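Endoglucanase (PDB 1UWW) hydrolyses internal beta-1,4-glucosidic linkages of cellulose and related glucans, the chain described here being its family 28 carbohydrate-binding module, specific for non-crystalline cellulose. Local coordinates at residues L18-F22 / V183-F188; Y59-K63 / F170-S175. One frame throughout, in Å; residues are numbered along the deposited sequence.

Contact 1: L18-F22 / V183-F188. With CA (calcium ion), chain C.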
loop_
_atom_site.group_PDB
_atom_site.type_symbol
_atom_site.label_atom_id
_atom_site.label_comp_id
_atom_site.label_asym_id
_atom_site.label_seq_id
_atom_site.Cartn_x
_atom_site.Cartn_y
_atom_site.Cartn_z
ATOM N N LEU A 18 7.110 16.739 -17.934
ATOM C CA LEU A 18 6.003 16.494 -17.037
ATOM C C LEU A 18 5.093 17.731 -17.099
ATOM O O LEU A 18 5.641 18.856 -16.937
ATOM C CB LEU A 18 6.605 16.206 -15.656
ATOM C CG LEU A 18 5.670 15.600 -14.633
ATOM C CD1 LEU A 18 5.375 14.150 -14.926
ATOM C CD2 LEU A 18 6.239 15.806 -13.257
ATOM N N PRO A 19 3.772 17.635 -17.356
ATOM C CA PRO A 19 3.018 16.384 -17.630
ATOM C C PRO A 19 3.496 15.575 -18.833
ATOM O O PRO A 19 3.871 16.109 -19.889
ATOM C CB PRO A 19 1.590 16.880 -17.860
ATOM C CG PRO A 19 1.527 18.182 -17.051
ATOM C CD PRO A 19 2.863 18.794 -17.270
ATOM N N SER A 20 3.463 14.252 -18.681
ATOM C CA SER A 20 3.911 13.325 -19.715
ATOM C C SER A 20 2.694 12.831 -20.511
ATOM O O SER A 20 1.825 12.149 -19.979
ATOM C CB SER A 20 4.671 12.137 -19.091
ATOM O OG SER A 20 5.666 12.546 -18.155
ATOM N N VAL A 21 2.618 13.239 -21.778
ATOM C CA VAL A 21 1.508 12.929 -22.663
ATOM C C VAL A 21 1.868 11.974 -23.824
ATOM O O VAL A 21 0.987 11.469 -24.492
ATOM C CB VAL A 21 0.832 14.219 -23.189
ATOM C CG1 VAL A 21 0.292 15.030 -22.017
ATOM C CG2 VAL A 21 1.795 15.059 -24.028
ATOM N N PHE A 22 3.137 11.759 -24.085
ATOM C CA PHE A 22 3.599 10.731 -25.042
ATOM C C PHE A 22 3.104 10.966 -26.454
ATOM O O PHE A 22 2.822 10.024 -27.167
ATOM C CB PHE A 22 3.261 9.311 -24.547
ATOM C CG PHE A 22 3.693 9.079 -23.107
ATOM C CD1 PHE A 22 5.043 8.919 -22.793
ATOM C CD2 PHE A 22 2.754 9.075 -22.073
ATOM C CE1 PHE A 22 5.429 8.743 -21.481
ATOM C CE2 PHE A 22 3.155 8.914 -20.767
ATOM C CZ PHE A 22 4.503 8.740 -20.470
ATOM N N VAL A 183 0.107 3.712 -19.819
ATOM C CA VAL A 183 0.140 4.862 -18.901
ATOM C C VAL A 183 0.103 6.147 -19.724
ATOM O O VAL A 183 0.875 6.318 -20.659
ATOM C CB VAL A 183 1.458 4.804 -18.089
ATOM C CG1 VAL A 183 1.747 6.101 -17.329
ATOM C CG2 VAL A 183 1.469 3.596 -17.154
ATOM N N ASP A 184 -0.774 7.071 -19.344
ATOM C CA ASP A 184 -0.866 8.354 -20.051
ATOM C C ASP A 184 -1.106 9.509 -19.071
ATOM O O ASP A 184 -1.648 9.329 -17.995
ATOM C CB ASP A 184 -1.967 8.314 -21.111
ATOM C CG ASP A 184 -1.776 9.322 -22.239
ATOM O OD1 ASP A 184 -0.769 10.068 -22.309
ATOM O OD2 ASP A 184 -2.646 9.331 -23.155
ATOM N N ASN A 185 -0.696 10.699 -19.480
ATOM C CA ASN A 185 -1.041 11.940 -18.773
ATOM C C ASN A 185 -0.535 11.963 -17.328
ATOM O O ASN A 185 -1.262 12.312 -16.410
ATOM C CB ASN A 185 -2.537 12.243 -18.856
ATOM C CG ASN A 185 -3.022 12.292 -20.262
ATOM O OD1 ASN A 185 -2.455 13.011 -21.084
ATOM N ND2 ASN A 185 -4.039 11.503 -20.571
ATOM N N VAL A 186 0.725 11.586 -17.136
ATOM C CA VAL A 186 1.301 11.598 -15.794
ATOM C C VAL A 186 1.566 13.037 -15.396
ATOM O O VAL A 186 2.238 13.746 -16.102
ATOM C CB VAL A 186 2.618 10.775 -15.670
ATOM C CG1 VAL A 186 3.015 10.657 -14.190
ATOM C CG2 VAL A 186 2.514 9.417 -16.322
ATOM N N ARG A 187 1.025 13.458 -14.269
ATOM C CA ARG A 187 1.221 14.839 -13.795
ATOM C C ARG A 187 0.968 15.005 -12.314
ATOM O O ARG A 187 0.312 14.195 -11.696
ATOM C CB ARG A 187 0.287 15.764 -14.536
ATOM C CG ARG A 187 -1.153 15.465 -14.370
ATOM C CD ARG A 187 -2.020 16.529 -15.001
ATOM N NE ARG A 187 -1.922 17.764 -14.223
ATOM C CZ ARG A 187 -2.300 18.979 -14.634
ATOM N NH1 ARG A 187 -2.823 19.157 -15.841
ATOM N NH2 ARG A 187 -2.164 20.024 -13.821
ATOM N N PHE A 188 1.486 16.096 -11.754
ATOM C CA PHE A 188 0.996 16.595 -10.485
ATOM C C PHE A 188 -0.261 17.425 -10.720
ATOM O O PHE A 188 -0.364 18.118 -11.723
ATOM C CB PHE A 188 2.040 17.521 -9.835
ATOM C CG PHE A 188 3.243 16.834 -9.259
ATOM C CD1 PHE A 188 3.219 16.297 -7.989
ATOM C CD2 PHE A 188 4.411 16.771 -9.960
ATOM C CE1 PHE A 188 4.342 15.696 -7.453
ATOM C CE2 PHE A 188 5.527 16.163 -9.422
ATOM C CZ PHE A 188 5.480 15.615 -8.174
HETATM CA CA CA C . -1.254 10.694 -24.647
HETATM O O HOH W 1 -2.152 12.695 -23.798
#
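Leu18 lays its CD2 methyl against the Phe188 ring, 3.9 Å from CD2 of the phenylalanine, while its other branch, CD1, lies over Val186, nearest its O (3.4 Å), with CG1 farther off. Holding CG anti to the backbone N (chi1 -166°) swings the branched end toward the strand, and Phe76 and Leu81 close round this greasy patch. The puckered ring of Pro19, entered through a cis peptide bond, rests on the methylene of Arg187, with CG 3.7 Å from CB. Ser20 then pairs with the strand through its backbone: its N donates to Val186 O over 2.9 Å (161° at the hydrogen), and Val186 N returns a more bent bond to Ser20 O. Ser20 OG bonds instead to Val17 and Trp30. Phe22 presents its ring edge to Asp184 OD1, 3.7 Å from CD2, the ring's positive rim meeting a carboxylate oxygen. That carboxylate grips a calcium ion with both oxygens, 2.5 Å each for OD1 and OD2, and Val21 O binds the same ion; Glu23, Ser50 and Asn51 complete the site. Asn185 OD1 accepts from a calcium-bound water, while its ND2 bonds Asp92 OD2, a ligand of another calcium ion. Asn185 and Val186 both face Ser20, a G1 beta bulge that sets the N-terminal loop against a strand of the beta-sandwich, beside a calcium site that probably helps to hold the loop in place.

Contact 2: Y59-K63 / F170-S175. With CA (calcium ion), chain F.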
loop_
_atom_site.group_PDB
_atom_site.type_symbol
_atom_site.label_atom_id
_atom_site.label_comp_id
_atom_site.label_asym_id
_atom_site.label_seq_id
_atom_site.Cartn_x
_atom_site.Cartn_y
_atom_site.Cartn_z
ATOM N N TYR A 59 2.672 -11.739 -14.588
ATOM C CA TYR A 59 3.277 -12.191 -13.349
ATOM C C TYR A 59 3.459 -13.713 -13.322
ATOM O O TYR A 59 2.656 -14.438 -13.901
ATOM C CB TYR A 59 2.424 -11.778 -12.154
ATOM C CG TYR A 59 2.284 -10.268 -11.916
ATOM C CD1 TYR A 59 3.382 -9.479 -11.578
ATOM C CD2 TYR A 59 1.066 -9.650 -12.003
ATOM C CE1 TYR A 59 3.225 -8.102 -11.326
ATOM C CE2 TYR A 59 0.916 -8.295 -11.747
ATOM C CZ TYR A 59 1.989 -7.543 -11.410
ATOM O OH TYR A 59 1.817 -6.189 -11.178
ATOM N N PRO A 60 4.477 -14.188 -12.602
ATOM C CA PRO A 60 4.694 -15.634 -12.463
ATOM C C PRO A 60 3.691 -16.241 -11.516
ATOM O O PRO A 60 3.136 -15.559 -10.654
ATOM C CB PRO A 60 6.117 -15.706 -11.904
ATOM C CG PRO A 60 6.217 -14.480 -11.083
ATOM C CD PRO A 60 5.547 -13.420 -11.926
ATOM N N GLU A 61 3.427 -17.542 -11.679
ATOM C CA GLU A 61 2.573 -18.270 -10.750
ATOM C C GLU A 61 3.253 -18.510 -9.412
ATOM O O GLU A 61 2.606 -18.436 -8.363
ATOM C CB GLU A 61 2.152 -19.600 -11.363
ATOM C CG GLU A 61 1.172 -19.369 -12.489
ATOM C CD GLU A 61 0.500 -20.626 -12.977
ATOM O OE1 GLU A 61 0.334 -21.587 -12.187
ATOM O OE2 GLU A 61 0.135 -20.637 -14.170
ATOM N N VAL A 62 4.550 -18.768 -9.447
ATOM C CA VAL A 62 5.331 -18.884 -8.212
ATOM C C VAL A 62 5.655 -17.468 -7.731
ATOM O O VAL A 62 6.326 -16.720 -8.421
ATOM C CB VAL A 62 6.607 -19.722 -8.410
ATOM C CG1 VAL A 62 7.471 -19.699 -7.149
ATOM C CG2 VAL A 62 6.249 -21.177 -8.782
ATOM N N LYS A 63 5.146 -17.122 -6.549
ATOM C CA LYS A 63 5.246 -15.767 -5.989
ATOM C C LYS A 63 6.452 -15.672 -5.051
ATOM O O LYS A 63 6.447 -16.337 -3.997
ATOM C CB LYS A 63 3.986 -15.442 -5.179
ATOM C CG LYS A 63 2.676 -15.707 -5.888
ATOM C CD LYS A 63 2.586 -14.958 -7.225
ATOM C CE LYS A 63 1.202 -15.105 -7.863
ATOM N NZ LYS A 63 1.095 -14.331 -9.115
ATOM N N PHE A 170 4.348 -1.385 -9.745
ATOM C CA PHE A 170 3.108 -2.088 -10.088
ATOM C C PHE A 170 3.201 -3.499 -9.528
ATOM O O PHE A 170 3.688 -4.423 -10.209
ATOM C CB PHE A 170 2.899 -2.115 -11.597
ATOM C CG PHE A 170 2.749 -0.758 -12.215
ATOM C CD1 PHE A 170 3.851 -0.021 -12.568
ATOM C CD2 PHE A 170 1.494 -0.210 -12.457
ATOM C CE1 PHE A 170 3.740 1.214 -13.183
ATOM C CE2 PHE A 170 1.370 1.038 -13.058
ATOM C CZ PHE A 170 2.493 1.743 -13.416
ATOM N N ALA A 171 2.777 -3.705 -8.293
ATOM C CA ALA A 171 3.042 -4.963 -7.580
ATOM C C ALA A 171 1.886 -5.953 -7.648
ATOM O O ALA A 171 0.723 -5.597 -7.563
ATOM C CB ALA A 171 3.363 -4.664 -6.138
ATOM N N ASP A 172 2.239 -7.224 -7.776
ATOM C CA ASP A 172 1.310 -8.343 -7.789
ATOM C C ASP A 172 0.734 -8.591 -6.406
ATOM O O ASP A 172 1.472 -8.639 -5.419
ATOM C CB ASP A 172 2.103 -9.571 -8.241
ATOM C CG ASP A 172 1.252 -10.782 -8.530
ATOM O OD1 ASP A 172 0.028 -10.706 -8.667
ATOM O OD2 ASP A 172 1.849 -11.887 -8.631
ATOM N N VAL A 173 -0.572 -8.808 -6.340
ATOM C CA VAL A 173 -1.241 -9.282 -5.137
ATOM C C VAL A 173 -2.010 -10.552 -5.506
ATOM O O VAL A 173 -3.202 -10.531 -5.769
ATOM C CB VAL A 173 -2.239 -8.237 -4.584
ATOM C CG1 VAL A 173 -2.768 -8.686 -3.236
ATOM C CG2 VAL A 173 -1.605 -6.840 -4.481
ATOM N N GLU A 174 -1.283 -11.667 -5.526
ATOM C CA GLU A 174 -1.869 -12.984 -5.783
ATOM C C GLU A 174 -2.671 -13.061 -7.109
ATOM O O GLU A 174 -3.715 -13.714 -7.188
ATOM C CB GLU A 174 -2.752 -13.430 -4.596
ATOM C CG GLU A 174 -1.990 -13.680 -3.296
ATOM C CD GLU A 174 -2.891 -14.027 -2.095
ATOM O OE1 GLU A 174 -4.140 -14.161 -2.239
ATOM O OE2 GLU A 174 -2.349 -14.159 -0.979
ATOM N N SER A 175 -2.200 -12.366 -8.141
ATOM C CA SER A 175 -2.968 -12.269 -9.393
ATOM C C SER A 175 -2.400 -13.197 -10.450
ATOM O O SER A 175 -1.306 -13.722 -10.305
ATOM C CB SER A 175 -2.957 -10.854 -9.959
ATOM O OG SER A 175 -1.783 -10.623 -10.708
HETATM CA CA CA F . -0.988 -22.666 -14.387
HETATM O O HOH W 2 -1.957 -20.414 -15.280
#
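This is a buried polar contact between a loop and the end of a strand: residues 59-63, just beyond strand 50-58, meet strand 165-173 where it runs out into a turn, and a ring, a carboxylate and an ammonium group carry most of it. Tyr59 and Asp172 are stacked, ring and carboxylate planes only 4° apart. Asp172 CB sits over the ring centre, 3.5 Å from the centroid, making a CH-pi contact in which the small methylene fits close over the flat ring. At the far end of the ring Tyr59 OH donates to Phe170 O over 2.7 Å, coming from well above the carbonyl plane; a tyrosine thus supplies both an apolar face and a polar tip. Phe57 meets the same ring edge-to-face. The two strands belong to the opposing sheets of the module's beta-sandwich, so the contact ties one sheet to the other near one end. Asp172 has its CG anti to the backbone N (chi1 -171°), which carries the carboxylate across the ring toward Lys63. There OD2 uses its syn lone pair for a salt bridge of 2.6 Å to Lys63 NZ. OD1 serves the turn instead: Ser175 N, 2.8 Å away, and Ser175 OG reach it from opposite faces of the carboxylate plane, and the backbone bond makes an Asx motif. Lysine is long enough to bring NZ inward from the loop, where Ser175 O, at 2.7 Å, and Pro60 O also accept from it. Three oxygens therefore hold the ammonium group and probably favour its charged form, while the lysine in turn would help to keep Asp172 ionised. Glu61 takes no part in this contact; its two carboxylate oxygens bind a separate calcium ion.

Overall arrangement
Contact 1 and contact 2 lie on opposite sides of the chain's centre, their own centres about 26 Å apart, yet strands 165-173 and 180-189, which follow each other in sequence, bring them together inside the sandwich. Val183 CG2 of contact 1 packs on Phe170 CZ of contact 2 at 4.3 Å, one strand from each sheet. Along the chain, contact 2 is nested within the loop that contact 1 closes. Calcium plays different parts: in contact 1 an ion joins both segments, whereas in contact 2 Glu61 alone, of the two segments, binds one. Another calcium ion lies about 5 Å from the Asn185 side chain.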